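TetR family transcriptional regulator (Streptomyces coelicolor, PDB 6SRN) probably represses transcription as a DNA-binding dimer of the TetR family and binds a furan-type bacterial hormone that controls antibiotic production. Local coordinates at residues A[40-44]-A[45-49]; A[52-55]-A[56-59]; A[76-79]-A[80-84]. All coordinates share one frame; numbering follows the deposited sequence.

Contact 1. Residues A[40-44]-A[45-49]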
loop_
_atom_site.group_PDB
_atom_site.type_symbol
_atom_site.label_atom_id
_atom_site.label_comp_id
_atom_site.label_asym_id
_atom_site.label_seq_id
_atom_site.Cartn_x
_atom_site.Cartn_y
_atom_site.Cartn_z
ATOM N N GLU A 40 -9.773 -0.061 18.865
ATOM C CA GLU A 40 -10.952 0.612 18.363
ATOM C C GLU A 40 -10.651 2.087 18.172
ATOM O O GLU A 40 -11.015 2.657 17.145
ATOM C CB GLU A 40 -12.138 0.411 19.324
ATOM C CG GLU A 40 -12.666 -1.028 19.329
ATOM C CD GLU A 40 -13.565 -1.376 20.513
ATOM O OE1 GLU A 40 -13.912 -0.468 21.285
ATOM O OE2 GLU A 40 -13.946 -2.570 20.658
ATOM N N ILE A 41 -10.022 2.711 19.152
ATOM C CA ILE A 41 -9.746 4.153 19.081
ATOM C C ILE A 41 -8.674 4.509 18.035
ATOM O O ILE A 41 -8.807 5.474 17.284
ATOM C CB ILE A 41 -9.440 4.702 20.498
ATOM C CG1 ILE A 41 -10.730 4.629 21.302
ATOM C CG2 ILE A 41 -8.881 6.128 20.438
ATOM C CD1 ILE A 41 -10.569 4.810 22.761
ATOM N N PHE A 42 -7.617 3.723 17.996
ATOM C CA PHE A 42 -6.589 3.975 16.987
ATOM C C PHE A 42 -7.158 3.780 15.584
ATOM O O PHE A 42 -6.811 4.515 14.663
ATOM C CB PHE A 42 -5.390 3.050 17.135
ATOM C CG PHE A 42 -4.453 3.362 18.289
ATOM C CD1 PHE A 42 -3.974 4.633 18.537
ATOM C CD2 PHE A 42 -3.962 2.304 19.056
ATOM C CE1 PHE A 42 -3.058 4.842 19.570
ATOM C CE2 PHE A 42 -3.030 2.492 20.072
ATOM C CZ PHE A 42 -2.619 3.766 20.330
ATOM N N ALA A 43 -7.970 2.746 15.398
ATOM C CA ALA A 43 -8.542 2.499 14.053
ATOM C C ALA A 43 -9.429 3.647 13.570
ATOM O O ALA A 43 -9.407 4.012 12.392
ATOM C CB ALA A 43 -9.292 1.181 14.041
ATOM N N SER A 44 -10.144 4.253 14.504
ATOM C CA SER A 44 -11.093 5.267 14.142
ATOM C C SER A 44 -10.468 6.649 14.086
ATOM O O SER A 44 -10.878 7.443 13.234
ATOM C CB SER A 44 -12.333 5.186 15.041
ATOM O OG SER A 44 -12.056 5.443 16.357
ATOM N N ARG A 45 -9.454 6.899 14.920
ATOM C CA ARG A 45 -8.887 8.243 15.109
ATOM C C ARG A 45 -7.445 8.430 14.696
ATOM O O ARG A 45 -6.993 9.577 14.585
ATOM C CB ARG A 45 -9.006 8.671 16.575
ATOM C CG ARG A 45 -10.429 8.612 17.069
ATOM C CD ARG A 45 -10.612 9.062 18.507
ATOM N NE ARG A 45 -11.933 8.628 18.967
ATOM C CZ ARG A 45 -12.342 8.627 20.237
ATOM N NH1 ARG A 45 -11.551 9.055 21.199
ATOM N NH2 ARG A 45 -13.573 8.203 20.526
ATOM N N GLY A 46 -6.734 7.329 14.475
ATOM C CA GLY A 46 -5.299 7.372 14.209
ATOM C C GLY A 46 -4.534 7.625 15.491
ATOM O O GLY A 46 -5.103 7.802 16.562
ATOM N N TYR A 47 -3.216 7.607 15.382
ATOM C CA TYR A 47 -2.373 7.762 16.557
ATOM C C TYR A 47 -2.515 9.142 17.199
ATOM O O TYR A 47 -2.734 9.229 18.398
ATOM C CB TYR A 47 -0.918 7.500 16.178
ATOM C CG TYR A 47 0.008 7.562 17.349
ATOM C CD1 TYR A 47 0.153 6.476 18.187
ATOM C CD2 TYR A 47 0.755 8.688 17.615
ATOM C CE1 TYR A 47 1.016 6.486 19.281
ATOM C CE2 TYR A 47 1.584 8.730 18.746
ATOM C CZ TYR A 47 1.714 7.607 19.556
ATOM O OH TYR A 47 2.540 7.598 20.685
ATOM N N ARG A 48 -2.346 10.185 16.403
ATOM C CA ARG A 48 -2.431 11.576 16.897
ATOM C C ARG A 48 -3.716 11.829 17.670
ATOM O O ARG A 48 -3.680 12.392 18.769
ATOM C CB ARG A 48 -2.318 12.583 15.734
ATOM C CG ARG A 48 -0.925 13.171 15.532
ATOM C CD ARG A 48 -0.926 14.363 14.572
ATOM N NE ARG A 48 -1.279 15.620 15.234
ATOM C CZ ARG A 48 -1.331 16.819 14.643
ATOM N NH1 ARG A 48 -1.064 16.957 13.346
ATOM N NH2 ARG A 48 -1.657 17.895 15.358
ATOM N N GLY A 49 -4.841 11.410 17.101
ATOM C CA GLY A 49 -6.161 11.659 17.681
ATOM C C GLY A 49 -6.559 10.765 18.834
ATOM O O GLY A 49 -7.483 11.064 19.582
#
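The last turns of helix 31-49, in the DNA-binding domain of this TetR-family protein, kink just after Gly46, and Ile41 and Phe42 meet Arg45, Gly46 and Tyr47 around the bend. Arg45 N bonds to Ile41 O at 2.8 Å, and Gly46 N to Phe42 O, equally short. Beyond them the chain swings away: Gly46 has phi 76°, a value that glycine adopts readily, and the N atoms of Tyr47 and Arg48 make no bond to the preceding turn. After the break Tyr47 lies beside Phe42, both side chains pointing the same way, with Phe42 CE1 3.9 Å from Tyr47 CD1. Gly46 O lies in plane at the edge of the Phe42 ring. On another flank Arg45 stretches obliquely across Ile41, Arg45 CD being 3.9 Å from Ile41 CG2, and Ile41 CG1 lies over one face of the guanidinium. Arg45 NH1 ends in a salt bridge with Asp54, while Tyr47 N finds Glu132 OE1 as its acceptor. The kink thus costs helix bonds, yet an outside carboxylate pays for one of them, and two aromatic rings come together on the buried side.

Contact 2. Residues A[52-55]-A[56-59]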
loop_
_atom_site.group_PDB
_atom_site.type_symbol
_atom_site.label_atom_id
_atom_site.label_comp_id
_atom_site.label_asym_id
_atom_site.label_seq_id
_atom_site.Cartn_x
_atom_site.Cartn_y
_atom_site.Cartn_z
ATOM N N VAL A 52 -4.498 8.148 25.692
ATOM C CA VAL A 52 -4.620 7.182 26.775
ATOM C C VAL A 52 -5.839 7.504 27.643
ATOM O O VAL A 52 -6.555 6.593 28.068
ATOM C CB VAL A 52 -3.341 7.067 27.614
ATOM C CG1 VAL A 52 -3.533 6.094 28.756
ATOM C CG2 VAL A 52 -2.196 6.571 26.742
ATOM N N LYS A 53 -6.120 8.779 27.820
ATOM C CA LYS A 53 -7.318 9.167 28.564
ATOM C C LYS A 53 -8.565 8.536 27.960
ATOM O O LYS A 53 -9.426 8.024 28.673
ATOM C CB LYS A 53 -7.463 10.687 28.593
ATOM C CG LYS A 53 -8.738 11.188 29.246
ATOM C CD LYS A 53 -8.865 12.700 29.168
ATOM C CE LYS A 53 -10.270 13.127 29.549
ATOM N NZ LYS A 53 -10.407 14.607 29.673
ATOM N N ASP A 54 -8.658 8.535 26.637
ATOM C CA ASP A 54 -9.867 8.056 25.992
ATOM C C ASP A 54 -9.929 6.531 26.010
ATOM O O ASP A 54 -11.007 5.979 26.152
ATOM C CB ASP A 54 -9.977 8.620 24.591
ATOM C CG ASP A 54 -10.457 10.069 24.581
ATOM O OD1 ASP A 54 -10.905 10.605 25.632
ATOM O OD2 ASP A 54 -10.347 10.674 23.517
ATOM N N VAL A 55 -8.777 5.873 25.891
ATOM C CA VAL A 55 -8.693 4.425 26.053
ATOM C C VAL A 55 -9.131 3.983 27.459
ATOM O O VAL A 55 -9.936 3.065 27.608
ATOM C CB VAL A 55 -7.272 3.921 25.733
ATOM C CG1 VAL A 55 -7.168 2.429 26.042
ATOM C CG2 VAL A 55 -6.912 4.211 24.261
ATOM N N ALA A 56 -8.609 4.651 28.476
ATOM C CA ALA A 56 -9.008 4.376 29.873
ATOM C C ALA A 56 -10.516 4.533 30.077
ATOM O O ALA A 56 -11.168 3.655 30.656
ATOM C CB ALA A 56 -8.213 5.257 30.805
ATOM N N GLU A 57 -11.079 5.607 29.536
ATOM C CA GLU A 57 -12.537 5.832 29.658
ATOM C C GLU A 57 -13.326 4.710 28.971
ATOM O O GLU A 57 -14.331 4.228 29.515
ATOM C CB GLU A 57 -12.918 7.160 29.036
ATOM C CG GLU A 57 -14.377 7.552 29.235
ATOM C CD GLU A 57 -14.890 8.456 28.127
ATOM O OE1 GLU A 57 -14.056 9.024 27.377
ATOM O OE2 GLU A 57 -16.132 8.586 28.001
ATOM N N ARG A 58 -12.889 4.337 27.769
ATOM C CA ARG A 58 -13.572 3.333 26.941
ATOM C C ARG A 58 -13.577 2.009 27.679
ATOM O O ARG A 58 -14.605 1.332 27.785
ATOM C CB ARG A 58 -12.863 3.171 25.582
ATOM C CG ARG A 58 -13.348 1.990 24.721
ATOM C CD ARG A 58 -14.690 2.227 24.084
ATOM N NE ARG A 58 -14.722 3.445 23.269
ATOM C CZ ARG A 58 -14.454 3.528 21.965
ATOM N NH1 ARG A 58 -14.079 2.467 21.253
ATOM N NH2 ARG A 58 -14.536 4.710 21.373
ATOM N N VAL A 59 -12.429 1.670 28.256
ATOM C CA VAL A 59 -12.269 0.349 28.818
ATOM C C VAL A 59 -12.740 0.239 30.260
ATOM O O VAL A 59 -13.001 -0.884 30.708
ATOM C CB VAL A 59 -10.842 -0.171 28.646
ATOM C CG1 VAL A 59 -9.914 0.429 29.688
ATOM C CG2 VAL A 59 -10.820 -1.695 28.658
HETATM O O HOH W 1 -13.475 6.930 25.372
#
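This is a local contact of i to i+3 and i to i+4 pairs within a short regular helix, 52-59, which forms the first helix of the predicted helix-turn-helix motif. Four backbone bonds join its two halves. Ala56 N to Val52 O, at 2.9 Å, is almost straight; Glu57 N to Lys53 O, Arg58 N to Asp54 O and Val59 N to Val55 O continue the series. Asp54 O takes a second proton from a water molecule, at 2.8 Å, which also donates a weak bond to Glu57 OE1 at 3.0 Å. That water links the exposed side of the turn, where Asp54 and Glu57 run side by side. Their carboxylates, with planes 66° apart, bring OD1 of Asp54 to 3.9 Å from OE1 of Glu57; such proximity of like charges would be unfavourable by itself, but Asp54 OD2 has a salt bridge to Arg45 that probably offsets it. Arg58 turns CB toward Asp54 O, 3.4 Å away, and then bends at chi2 (74°) and chi3 (56°), so that its end leads off to Glu40. Small or branched apolar residues suit the buried side: Val52 and Ala56 touch Val66 of helix 63-69, the second helix of the motif, Val55 packs on Leu76 of helix 73-86, and Val59 meets Ala37 of helix 31-49.

Contact 3. Residues A[76-79]-A[80-84]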
loop_
_atom_site.group_PDB
_atom_site.type_symbol
_atom_site.label_atom_id
_atom_site.label_comp_id
_atom_site.label_asym_id
_atom_site.label_seq_id
_atom_site.Cartn_x
_atom_site.Cartn_y
_atom_site.Cartn_z
ATOM N N LEU A 76 1.620 1.491 23.917
ATOM C CA LEU A 76 0.302 0.959 23.586
ATOM C C LEU A 76 0.170 0.720 22.081
ATOM O O LEU A 76 -0.237 -0.348 21.652
ATOM C CB LEU A 76 -0.756 1.948 24.129
ATOM C CG LEU A 76 -2.222 1.580 23.964
ATOM C CD1 LEU A 76 -2.621 0.276 24.638
ATOM C CD2 LEU A 76 -3.086 2.732 24.486
ATOM N N ALA A 77 0.625 1.698 21.296
ATOM C CA ALA A 77 0.659 1.545 19.857
ATOM C C ALA A 77 1.546 0.355 19.408
ATOM O O ALA A 77 1.182 -0.422 18.543
ATOM C CB ALA A 77 1.054 2.849 19.183
ATOM N N ILE A 78 2.736 0.252 20.000
ATOM C CA ILE A 78 3.590 -0.888 19.715
ATOM C C ILE A 78 2.856 -2.192 20.009
ATOM O O ILE A 78 2.912 -3.122 19.216
ATOM C CB ILE A 78 4.906 -0.812 20.525
ATOM C CG1 ILE A 78 5.742 0.362 20.008
ATOM C CG2 ILE A 78 5.652 -2.128 20.438
ATOM C CD1 ILE A 78 6.917 0.675 20.890
ATOM N N ALA A 79 2.201 -2.302 21.175
ATOM C CA ALA A 79 1.555 -3.566 21.516
ATOM C C ALA A 79 0.445 -3.948 20.512
ATOM O O ALA A 79 0.276 -5.096 20.203
ATOM C CB ALA A 79 1.000 -3.508 22.921
ATOM N N VAL A 80 -0.316 -2.962 20.062
ATOM C CA VAL A 80 -1.360 -3.187 19.072
ATOM C C VAL A 80 -0.744 -3.710 17.778
ATOM O O VAL A 80 -1.169 -4.720 17.241
ATOM C CB VAL A 80 -2.162 -1.889 18.799
ATOM C CG1 VAL A 80 -3.069 -2.048 17.573
ATOM C CG2 VAL A 80 -2.986 -1.541 20.031
ATOM N N VAL A 81 0.281 -3.042 17.273
ATOM C CA VAL A 81 0.908 -3.508 16.023
ATOM C C VAL A 81 1.516 -4.901 16.190
ATOM O O VAL A 81 1.338 -5.790 15.367
ATOM C CB VAL A 81 1.957 -2.498 15.522
ATOM C CG1 VAL A 81 2.686 -3.034 14.314
ATOM C CG2 VAL A 81 1.292 -1.199 15.181
ATOM N N GLU A 82 2.226 -5.111 17.282
ATOM C CA GLU A 82 2.829 -6.441 17.516
ATOM C C GLU A 82 1.751 -7.521 17.558
ATOM O O GLU A 82 1.920 -8.626 17.020
ATOM C CB GLU A 82 3.636 -6.482 18.815
ATOM C CG GLU A 82 4.928 -5.758 18.797
ATOM C CD GLU A 82 5.565 -5.897 20.183
ATOM O OE1 GLU A 82 4.881 -6.020 21.238
ATOM O OE2 GLU A 82 6.756 -5.966 20.198
ATOM N N GLU A 83 0.620 -7.246 18.190
ATOM C CA GLU A 83 -0.402 -8.245 18.322
ATOM C C GLU A 83 -0.997 -8.592 16.967
ATOM O O GLU A 83 -1.309 -9.751 16.704
ATOM C CB GLU A 83 -1.481 -7.737 19.281
ATOM C CG GLU A 83 -2.752 -8.538 19.282
ATOM C CD GLU A 83 -2.521 -10.001 19.502
ATOM O OE1 GLU A 83 -1.584 -10.349 20.248
ATOM O OE2 GLU A 83 -3.309 -10.805 18.939
ATOM N N HIS A 84 -1.175 -7.589 16.117
ATOM C CA HIS A 84 -1.824 -7.857 14.815
ATOM C C HIS A 84 -0.918 -8.703 13.919
ATOM O O HIS A 84 -1.410 -9.313 12.971
ATOM C CB HIS A 84 -2.340 -6.534 14.207
ATOM C CG HIS A 84 -1.598 -5.983 13.021
ATOM N ND1 HIS A 84 -0.308 -5.490 13.083
ATOM C CD2 HIS A 84 -2.008 -5.755 11.761
ATOM C CE1 HIS A 84 0.048 -5.020 11.908
ATOM N NE2 HIS A 84 -0.976 -5.148 11.088
#
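Glu82 lies alongside Ile78, one turn earlier in helix 73-86, both side chains pointing the same way. Glu82 CB sits 3.5 Å from Ile78 O, the carbonyl that receives the backbone bond from Glu82 N at 2.9 Å. Glu82 CG is 3.3 Å from Ile78 O, because at chi1 -73° it stands beside the backbone N, on the side of the preceding turn. The chain then extends, and Glu82 CD lies 3.8 Å from Ile78 CG2, with Glu82 OE1 and OE2 each 4.0 Å from it. An isoleucine suits this place, since its CG2 methyl packs beside CG and the carboxylate end of Glu82, a residue exposed to solvent. Around the rest of the turn, Val80 N, Val81 N and Glu83 N bond to Leu76 O, Ala77 O and Ala79 O. His84, a residue of the pocket that holds the bound furan ligand, uses its ring differently: His84 ND1 donates to Val81 O at 2.8 Å with an angle of 171°, meeting a lone pair in the carbonyl plane. This nearly straight bond would hold the rotation of the imidazole; His84 touches the ligand. Glu83 OE2 forms a salt bridge with Arg87. The small and branched residues fit between neighbours: Leu76, Ala77, Ala79 and Val80 pack on helix 31-49, Val80 also meets helix 121-131 at Ala125, and Val81 packs there on Leu129 and Gln130.

How the contacts relate
Contacts 1, 2 and 3 follow one another along the chain on helices 31-49, 52-59 and 73-86, with centres about 12 Å (1 to 2), 13 Å (1 to 3) and 16 Å (2 to 3) apart. Contacts 1 and 2 are tied by two salt bridges and by apolar packing of Ile41 on 52-55. Contacts 1 and 3 join through apolar packing of Phe42 and Tyr47 on Ala77 and its neighbours; contacts 2 and 3 meet in a light apolar touch. Helix 73-86 carries contact 3 from beside the helix-turn-helix region to His84 of the ligand pocket, which is consistent with a route by which hormone binding could influence DNA binding.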